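Local coordinates for protein endolysin (Clostridium phage phiCD27, PDB 3QAY) that probably lyses Clostridium difficile cell walls as a zinc-dependent N-acetylmuramoyl-L-alanine amidase, cutting the bond between peptidoglycan sugar and peptide, at residues I52-K57 with N63-Y68; T110-K115 with V142-F147. All coordinates share one frame; numbering follows the deposited sequence.

Interaction 1 of 2, residues I52-K57 with N63-Y68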
loop_
_atom_site.group_PDB
_atom_site.type_symbol
_atom_site.label_atom_id
_atom_site.label_comp_id
_atom_site.label_asym_id
_atom_site.label_seq_id
_atom_site.Cartn_x
_atom_site.Cartn_y
_atom_site.Cartn_z
ATOM N N ILE A 52 8.999 -5.678 -0.463
ATOM C CA ILE A 52 9.685 -5.461 -1.737
ATOM C C ILE A 52 9.697 -3.981 -2.062
ATOM O O ILE A 52 8.651 -3.382 -2.280
ATOM C CB ILE A 52 8.988 -6.201 -2.912
ATOM C CG1 ILE A 52 8.868 -7.702 -2.633
ATOM C CG2 ILE A 52 9.745 -5.964 -4.219
ATOM C CD1 ILE A 52 10.177 -8.389 -2.410
ATOM N N ILE A 53 10.886 -3.391 -2.088
ATOM C CA ILE A 53 11.053 -1.992 -2.451
ATOM C C ILE A 53 12.045 -1.938 -3.600
ATOM O O ILE A 53 13.076 -2.620 -3.572
ATOM C CB ILE A 53 11.574 -1.154 -1.265
ATOM C CG1 ILE A 53 10.735 -1.430 -0.011
ATOM C CG2 ILE A 53 11.540 0.333 -1.610
ATOM C CD1 ILE A 53 11.085 -0.569 1.202
ATOM N N CYS A 54 11.725 -1.153 -4.621
ATOM C CA CYS A 54 12.602 -1.025 -5.773
ATOM C C CYS A 54 13.958 -0.449 -5.371
ATOM O O CYS A 54 14.026 0.426 -4.509
ATOM C CB CYS A 54 11.970 -0.136 -6.842
ATOM S SG CYS A 54 10.612 -0.925 -7.701
ATOM N N PRO A 55 15.041 -0.946 -5.987
ATOM C CA PRO A 55 16.325 -0.298 -5.787
ATOM C C PRO A 55 16.220 1.166 -6.174
ATOM O O PRO A 55 15.460 1.509 -7.085
ATOM C CB PRO A 55 17.264 -1.038 -6.750
ATOM C CG PRO A 55 16.553 -2.270 -7.151
ATOM C CD PRO A 55 15.104 -2.023 -6.993
ATOM N N GLU A 56 16.965 2.016 -5.472
ATOM C CA GLU A 56 17.009 3.442 -5.770
ATOM C C GLU A 56 18.185 3.792 -6.686
ATOM O O GLU A 56 19.274 3.210 -6.577
ATOM C CB GLU A 56 17.079 4.250 -4.476
ATOM C CG GLU A 56 15.826 4.116 -3.619
ATOM C CD GLU A 56 15.938 4.792 -2.266
ATOM O OE1 GLU A 56 16.978 5.423 -1.995
ATOM O OE2 GLU A 56 14.980 4.694 -1.469
ATOM N N LYS A 57 17.944 4.744 -7.588
ATOM C CA LYS A 57 18.948 5.249 -8.529
ATOM C C LYS A 57 19.544 4.167 -9.448
ATOM O O LYS A 57 20.696 4.255 -9.874
ATOM C CB LYS A 57 20.022 6.044 -7.778
ATOM C CG LYS A 57 19.413 7.171 -6.934
ATOM C CD LYS A 57 20.400 8.279 -6.588
ATOM C CE LYS A 57 19.682 9.433 -5.881
ATOM N NZ LYS A 57 20.624 10.447 -5.319
ATOM N N ASN A 63 9.248 2.211 -16.186
ATOM C CA ASN A 63 8.842 0.925 -16.751
ATOM C C ASN A 63 9.511 -0.260 -16.060
ATOM O O ASN A 63 8.958 -1.360 -16.038
ATOM C CB ASN A 63 9.110 0.890 -18.261
ATOM C CG ASN A 63 8.266 1.899 -19.027
ATOM O OD1 ASN A 63 8.780 2.670 -19.839
ATOM N ND2 ASN A 63 6.962 1.905 -18.759
ATOM N N GLU A 64 10.680 -0.025 -15.466
ATOM C CA GLU A 64 11.416 -1.075 -14.760
ATOM C C GLU A 64 10.812 -1.467 -13.389
ATOM O O GLU A 64 11.216 -2.471 -12.805
ATOM C CB GLU A 64 12.887 -0.674 -14.622
ATOM C CG GLU A 64 13.609 -0.538 -15.971
ATOM C CD GLU A 64 14.985 0.100 -15.855
ATOM O OE1 GLU A 64 15.854 -0.459 -15.156
ATOM O OE2 GLU A 64 15.199 1.158 -16.486
ATOM N N GLU A 65 9.848 -0.691 -12.887
ATOM C CA GLU A 65 9.179 -1.020 -11.620
ATOM C C GLU A 65 8.386 -2.328 -11.750
ATOM O O GLU A 65 8.448 -3.199 -10.873
ATOM C CB GLU A 65 8.262 0.128 -11.168
ATOM C CG GLU A 65 9.004 1.420 -10.810
ATOM C CD GLU A 65 8.076 2.625 -10.597
ATOM O OE1 GLU A 65 6.837 2.458 -10.576
ATOM O OE2 GLU A 65 8.598 3.749 -10.453
ATOM N N LYS A 66 7.656 -2.457 -12.855
ATOM C CA LYS A 66 6.925 -3.683 -13.176
ATOM C C LYS A 66 7.873 -4.875 -13.317
ATOM O O LYS A 66 7.680 -5.907 -12.673
ATOM C CB LYS A 66 6.124 -3.493 -14.471
ATOM C CG LYS A 66 5.326 -4.716 -14.916
ATOM C CD LYS A 66 4.440 -4.399 -16.113
ATOM C CE LYS A 66 3.616 -5.609 -16.514
ATOM N NZ LYS A 66 2.663 -5.311 -17.613
ATOM N N SER A 67 8.899 -4.718 -14.152
ATOM C CA SER A 67 9.874 -5.777 -14.421
ATOM C C SER A 67 10.593 -6.248 -13.163
ATOM O O SER A 67 10.962 -7.414 -13.061
ATOM C CB SER A 67 10.919 -5.296 -15.433
ATOM O OG SER A 67 10.312 -4.597 -16.499
ATOM N N TYR A 68 10.799 -5.336 -12.214
ATOM C CA TYR A 68 11.421 -5.688 -10.942
ATOM C C TYR A 68 10.439 -6.403 -10.011
ATOM O O TYR A 68 10.759 -7.454 -9.462
ATOM C CB TYR A 68 11.976 -4.440 -10.249
ATOM C CG TYR A 68 12.655 -4.731 -8.929
ATOM C CD1 TYR A 68 13.948 -5.244 -8.885
ATOM C CD2 TYR A 68 12.001 -4.500 -7.722
ATOM C CE1 TYR A 68 14.571 -5.514 -7.676
ATOM C CE2 TYR A 68 12.615 -4.769 -6.509
ATOM C CZ TYR A 68 13.891 -5.282 -6.492
ATOM O OH TYR A 68 14.494 -5.539 -5.287
HETATM O O HOH W 1 13.231 -5.698 -2.843
#

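Interaction 2 of 2, residues T110-K115 with V142-F147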
loop_
_atom_site.group_PDB
_atom_site.type_symbol
_atom_site.label_atom_id
_atom_site.label_comp_id
_atom_site.label_asym_id
_atom_site.label_seq_id
_atom_site.Cartn_x
_atom_site.Cartn_y
_atom_site.Cartn_z
ATOM N N THR A 110 -12.638 -3.966 1.365
ATOM C CA THR A 110 -13.748 -3.367 2.118
ATOM C C THR A 110 -13.421 -3.234 3.605
ATOM O O THR A 110 -13.688 -2.203 4.222
ATOM C CB THR A 110 -15.039 -4.198 1.946
ATOM O OG1 THR A 110 -15.376 -4.274 0.552
ATOM C CG2 THR A 110 -16.199 -3.573 2.712
ATOM N N ARG A 111 -12.825 -4.275 4.173
ATOM C CA ARG A 111 -12.462 -4.259 5.582
ATOM C C ARG A 111 -11.345 -3.250 5.864
ATOM O O ARG A 111 -11.418 -2.512 6.841
ATOM C CB ARG A 111 -12.072 -5.660 6.057
ATOM C CG ARG A 111 -13.233 -6.658 6.055
ATOM C CD ARG A 111 -12.891 -7.917 6.855
ATOM N NE ARG A 111 -11.630 -8.524 6.409
ATOM C CZ ARG A 111 -11.518 -9.559 5.574
ATOM N NH1 ARG A 111 -12.594 -10.159 5.064
ATOM N NH2 ARG A 111 -10.310 -10.009 5.253
ATOM N N ILE A 112 -10.330 -3.203 5.006
ATOM C CA ILE A 112 -9.273 -2.194 5.128
ATOM C C ILE A 112 -9.877 -0.789 5.082
ATOM O O ILE A 112 -9.578 0.060 5.924
ATOM C CB ILE A 112 -8.226 -2.318 4.012
ATOM C CG1 ILE A 112 -7.418 -3.606 4.165
ATOM C CG2 ILE A 112 -7.287 -1.122 4.032
ATOM C CD1 ILE A 112 -6.652 -3.983 2.934
ATOM N N CYS A 113 -10.739 -0.562 4.096
ATOM C CA CYS A 113 -11.421 0.718 3.942
ATOM C C CYS A 113 -12.235 1.115 5.170
ATOM O O CYS A 113 -12.183 2.267 5.602
ATOM C CB CYS A 113 -12.317 0.690 2.709
ATOM S SG CYS A 113 -11.403 0.998 1.204
ATOM N N ASP A 114 -12.982 0.165 5.728
ATOM C CA ASP A 114 -13.770 0.438 6.927
ATOM C C ASP A 114 -12.880 0.813 8.106
ATOM O O ASP A 114 -13.210 1.730 8.861
ATOM C CB ASP A 114 -14.658 -0.753 7.292
ATOM C CG ASP A 114 -15.911 -0.831 6.446
ATOM O OD1 ASP A 114 -16.314 0.194 5.859
ATOM O OD2 ASP A 114 -16.503 -1.926 6.376
ATOM N N LYS A 115 -11.756 0.112 8.258
ATOM C CA LYS A 115 -10.825 0.393 9.350
ATOM C C LYS A 115 -10.162 1.761 9.201
ATOM O O LYS A 115 -10.206 2.578 10.115
ATOM C CB LYS A 115 -9.779 -0.727 9.476
ATOM C CG LYS A 115 -10.302 -1.955 10.215
ATOM C CD LYS A 115 -10.579 -1.639 11.681
ATOM C CE LYS A 115 -11.208 -2.803 12.407
ATOM N NZ LYS A 115 -11.283 -2.551 13.871
ATOM N N VAL A 142 -4.183 -6.345 -3.357
ATOM C CA VAL A 142 -4.857 -5.070 -3.165
ATOM C C VAL A 142 -3.844 -3.932 -3.211
ATOM O O VAL A 142 -2.692 -4.089 -2.816
ATOM C CB VAL A 142 -5.675 -5.018 -1.850
ATOM C CG1 VAL A 142 -6.797 -6.028 -1.902
ATOM C CG2 VAL A 142 -4.794 -5.255 -0.641
ATOM N N LEU A 143 -4.280 -2.797 -3.734
ATOM C CA LEU A 143 -3.457 -1.611 -3.769
ATOM C C LEU A 143 -4.080 -0.634 -2.798
ATOM O O LEU A 143 -5.222 -0.212 -2.984
ATOM C CB LEU A 143 -3.415 -1.048 -5.182
ATOM C CG LEU A 143 -2.481 0.128 -5.459
ATOM C CD1 LEU A 143 -2.312 0.315 -6.956
ATOM C CD2 LEU A 143 -2.985 1.418 -4.819
ATOM N N ILE A 144 -3.341 -0.289 -1.749
ATOM C CA ILE A 144 -3.861 0.606 -0.721
ATOM C C ILE A 144 -3.392 2.038 -0.961
ATOM O O ILE A 144 -2.182 2.314 -1.037
ATOM C CB ILE A 144 -3.462 0.158 0.703
ATOM C CG1 ILE A 144 -3.839 -1.307 0.933
ATOM C CG2 ILE A 144 -4.148 1.044 1.745
ATOM C CD1 ILE A 144 -3.387 -1.857 2.282
ATOM N N GLU A 145 -4.369 2.935 -1.111
ATOM C CA GLU A 145 -4.129 4.368 -1.125
ATOM C C GLU A 145 -4.565 4.888 0.249
ATOM O O GLU A 145 -5.725 5.265 0.440
ATOM C CB GLU A 145 -4.941 5.030 -2.246
ATOM C CG GLU A 145 -4.652 4.464 -3.644
ATOM C CD GLU A 145 -3.813 5.384 -4.521
ATOM O OE1 GLU A 145 -3.591 6.552 -4.146
ATOM O OE2 GLU A 145 -3.392 4.939 -5.606
ATOM N N SER A 146 -3.623 4.896 1.192
ATOM C CA SER A 146 -3.924 5.110 2.622
ATOM C C SER A 146 -4.556 6.463 2.928
ATOM O O SER A 146 -5.493 6.549 3.731
ATOM C CB SER A 146 -2.653 4.955 3.467
ATOM O OG SER A 146 -2.197 3.612 3.483
ATOM N N PHE A 147 -4.010 7.511 2.318
ATOM C CA PHE A 147 -4.509 8.880 2.449
ATOM C C PHE A 147 -3.862 9.745 1.361
ATOM O O PHE A 147 -3.016 9.250 0.612
ATOM C CB PHE A 147 -4.220 9.453 3.846
ATOM C CG PHE A 147 -2.755 9.483 4.212
ATOM C CD1 PHE A 147 -1.951 10.558 3.844
ATOM C CD2 PHE A 147 -2.183 8.441 4.928
ATOM C CE1 PHE A 147 -0.601 10.582 4.173
ATOM C CE2 PHE A 147 -0.841 8.461 5.263
ATOM C CZ PHE A 147 -0.050 9.528 4.886
#

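Interaction 1 of 2, residues I52-K57 with N63-Y68
The ring of Y68 is the bump of this contact, and it lays one face against a shallow, concave surface made by the I53 carbonyl, C54 and P55. It reaches from helix 64-75 to the chain leaving strand 48-52 because chi1 of Y68 (-179°) swings CG opposite the backbone N. P55 covers that face: its CD sits 3.6 Å from the centroid of the Y68 ring and 14° off the normal, a CH-pi contact almost directly over the centre. C54 fills the notch between ring and helix. C54 SG lies 3.8 Å from CD2 of Y68 and approaches the ring obliquely, 55° off the normal. The same C54 SG is 4.2 Å from CA of E65. I52 adds a bump across the ring plane from P55, its CG2 3.9 Å from Y68 CE2. No direct hydrogen bond spans the segments; instead one water, lying in the ring plane, is 2.8 Å from Y68 OH and donates to I53 O at 3.2 Å. F59, from the intervening loop, touches both C54 and Y68. OE2 of E65 is hydrogen-bonded to T19 and S11, and the E65 side chain is about 8 Å from the zinc ion. A loop thus packs on the first turn of the helix that follows it, within the beta-alpha-beta crossover from edge strand 48-52 through helix 64-75 to parallel strand 80-87.

Interaction 2 of 2, residues T110-K115 with V142-F147
V142 and I144 of strand 140-148 both meet one side chain of helix 103-116, that of I112. V142 comes first: its side chain sets out toward the helix, and CG2 approaches CD1 of I112 to 4.2 Å. V98 of the neighbouring strand touches both residues and widens this patch of aliphatic surface. At L143 the side chain has other company, H85 and L99 on the two flanking strands, and it makes no contact with the helical segment. I144 gives the closest approach, 4.0 Å between its CD1 and CD1 of I112, so the two isoleucine side chains meet methyl to methyl. They cross at about a right angle, and the extended end of I112 (chi2 164°) carries CD1 forward to both partners. The nearest alpha carbons, those of I112 and I144, are 8.4 Å apart, which is consistent with contact through side-chain ends alone; the segments bury 111 Å² together without a hydrogen bond between them. The backbone of I144 bonds to E83 and H85, joining its strand to the one that supplies a zinc ligand. Past E145, the side chain of S146 sets out away from the helix, and at F147 the chain turns a corner, its ring meeting Y30 edge to face. Helix 152-175 adds V174 against I112 and I170 against I144. This is helix-on-sheet core packing of an alpha/beta fold, in which the helix of the 96-100 to 122-127 beta-alpha-beta unit also covers a central strand.

In the fold
Each contact involves a helix of one alpha/beta domain, but interaction 2 packs it on a central strand and interaction 1 on the loop leaving an edge strand. They share no element and lie on opposite sides of the chain's centre, their own centres 23 Å apart. Interaction 2 belongs to the core: all three touching residues are buried, its centre is 8 Å from that of the chain, and its chemistry is purely aliphatic. Interaction 1 lies farther out, at 15 Å; it is only partly buried, covers about twice the area, and mixes proline, sulfur and aromatic contacts with a water bridge. The zinc ion is about 8 Å from the side chain of E65 and about 10 Å from that of I144.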